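Local coordinates for protein lectin (Pleurotus ostreatus, PDB 6KC2) that binds sugars such as N-acetylgalactosamine and rhamnose at a calcium site, probably as a calcium-dependent lectin, at residues A[258-263]-A[275-280]. Numbering follows the deposited sequence.
Sequences ADDRYT and SSYTVA. With CA (calcium ion), chain E; RAM (alpha-L-rhamnopyranose), chain H.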
# COMPACT_ATOMS: atom_id res chain seq x y z
N ALA A 258 -2.17 2.25 -19.04
CA ALA A 258 -2.03 1.56 -20.31
C ALA A 258 -1.84 2.55 -21.45
O ALA A 258 -2.50 3.60 -21.50
CB ALA A 258 -3.25 0.67 -20.61
N ASP A 259 -0.96 2.21 -22.39
CA ASP A 259 -0.84 3.08 -23.54
C ASP A 259 -2.08 2.85 -24.37
O ASP A 259 -2.22 1.83 -25.06
CB ASP A 259 0.42 2.88 -24.37
CG ASP A 259 0.46 3.83 -25.60
OD1 ASP A 259 -0.61 4.22 -26.11
OD2 ASP A 259 1.57 4.25 -26.00
N ASP A 260 -2.89 3.90 -24.31
CA ASP A 260 -4.20 4.21 -24.85
C ASP A 260 -5.20 3.89 -23.76
O ASP A 260 -5.60 4.84 -23.09
CB ASP A 260 -4.38 3.60 -26.22
CG ASP A 260 -3.62 4.41 -27.27
OD1 ASP A 260 -3.42 5.63 -27.01
OD2 ASP A 260 -3.16 3.86 -28.30
N ARG A 261 -5.57 2.63 -23.47
CA ARG A 261 -6.67 2.48 -22.51
C ARG A 261 -6.75 1.04 -21.99
O ARG A 261 -6.20 0.11 -22.58
CB ARG A 261 -8.02 2.90 -23.11
CG ARG A 261 -8.44 2.10 -24.35
CD ARG A 261 -9.59 2.77 -25.12
NE ARG A 261 -10.59 3.31 -24.21
CZ ARG A 261 -10.95 4.60 -24.15
NH1 ARG A 261 -10.38 5.48 -24.97
NH2 ARG A 261 -11.87 5.00 -23.28
N TYR A 262 -7.47 0.88 -20.88
CA TYR A 262 -7.63 -0.44 -20.28
C TYR A 262 -8.97 -0.50 -19.57
O TYR A 262 -9.54 0.52 -19.18
CB TYR A 262 -6.51 -0.77 -19.26
CG TYR A 262 -6.69 0.04 -18.00
CD1 TYR A 262 -6.13 1.31 -17.89
CD2 TYR A 262 -7.49 -0.42 -16.95
CE1 TYR A 262 -6.32 2.08 -16.77
CE2 TYR A 262 -7.71 0.36 -15.83
CZ TYR A 262 -7.12 1.61 -15.74
OH TYR A 262 -7.33 2.38 -14.63
N THR A 263 -9.46 -1.74 -19.39
CA THR A 263 -10.46 -2.05 -18.39
C THR A 263 -9.94 -3.21 -17.54
O THR A 263 -9.41 -4.19 -18.07
CB THR A 263 -11.81 -2.42 -19.02
OG1 THR A 263 -12.27 -1.31 -19.80
CG2 THR A 263 -12.85 -2.71 -17.92
N SER A 275 -7.85 5.74 -19.49
CA SER A 275 -7.48 6.05 -20.87
C SER A 275 -6.26 6.97 -20.93
O SER A 275 -6.14 7.80 -21.84
CB SER A 275 -8.64 6.70 -21.62
OG SER A 275 -9.06 7.87 -20.94
N SER A 276 -5.34 6.85 -19.97
CA SER A 276 -4.17 7.70 -19.91
C SER A 276 -2.92 6.87 -19.65
O SER A 276 -2.90 6.04 -18.74
CB SER A 276 -4.32 8.77 -18.82
OG SER A 276 -3.09 9.45 -18.67
N TYR A 277 -1.87 7.12 -20.42
CA TYR A 277 -0.58 6.54 -20.10
C TYR A 277 0.36 7.53 -19.41
O TYR A 277 1.55 7.22 -19.23
CB TYR A 277 0.06 5.94 -21.36
CG TYR A 277 0.19 6.89 -22.54
CD1 TYR A 277 1.27 7.77 -22.64
CD2 TYR A 277 -0.74 6.88 -23.59
CE1 TYR A 277 1.41 8.63 -23.72
CE2 TYR A 277 -0.61 7.75 -24.67
CZ TYR A 277 0.48 8.62 -24.73
OH TYR A 277 0.65 9.49 -25.79
N THR A 278 -0.14 8.71 -19.01
CA THR A 278 0.66 9.64 -18.21
C THR A 278 0.11 9.86 -16.81
O THR A 278 0.83 10.39 -15.96
CB THR A 278 0.79 11.01 -18.91
OG1 THR A 278 -0.51 11.59 -19.10
CG2 THR A 278 1.51 10.87 -20.25
N VAL A 279 -1.14 9.47 -16.55
CA VAL A 279 -1.72 9.55 -15.21
C VAL A 279 -2.24 8.16 -14.86
O VAL A 279 -3.22 7.70 -15.47
CB VAL A 279 -2.84 10.59 -15.12
CG1 VAL A 279 -3.44 10.57 -13.71
CG2 VAL A 279 -2.30 11.99 -15.49
N ALA A 280 -1.60 7.50 -13.90
CA ALA A 280 -1.97 6.15 -13.48
C ALA A 280 -3.19 6.16 -12.55
O ALA A 280 -3.49 7.15 -11.87
CB ALA A 280 -0.80 5.47 -12.78
CA CA E . -0.80 3.79 -28.69
C1 RAM H . 0.88 9.17 -29.60
C2 RAM H . -0.44 8.48 -29.25
C3 RAM H . -0.24 6.97 -29.14
C4 RAM H . 0.93 6.67 -28.20
C5 RAM H . 2.17 7.52 -28.55
C6 RAM H . 3.34 7.30 -27.58
O1 RAM H . 1.38 8.73 -30.85
O2 RAM H . -0.93 8.99 -28.03
O3 RAM H . -1.43 6.33 -28.70
O4 RAM H . 1.26 5.30 -28.33
O5 RAM H . 1.83 8.89 -28.57
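Asp-259 OD2, standing over one face of the Tyr-277 ring, accepts a hydrogen bond from Trp-364 NE1 and lies 2.6 Å from rhamnose O4. With CG anti to the backbone N (chi1 179°), the carboxylate crosses that face, leaving OD1 beyond the CD2 rim to bind calcium at 2.6 Å. Asp-260 gives OD2 to the metal at 2.4 Å, where the Gly-302 amide also bonds, and brings OD1 to 2.7 Å from rhamnose O3; short, anionic aspartate can thus serve metal and sugar together. Rhamnose coordinates the same ion through O3 and O4. Tyr-277 adds a long flat arm whose OH hydrogen-bonds to rhamnose O2 (2.8 Å), near the ring plane; Trp-364 meets it edge to face. In the loop after strand 269-274, Ser-276 OG accepts from Thr-278 N (3.1 Å) and Val-279 N, an ST turn and motif that helps to hold the turn carrying Tyr-277. No hydrogen bond joins the segments, but Ser-275 CA makes a CA-H...O contact to Asp-260 O (3.2 Å), and small serine lets CB rest on the Arg-261 guanidinium face, offset toward the rim. Asn-301 OD1 and the Gly-303 and Pro-305 carbonyls complete a site where calcium chelates neighbouring sugar hydroxyls, as in C-type and PA14-type lectins.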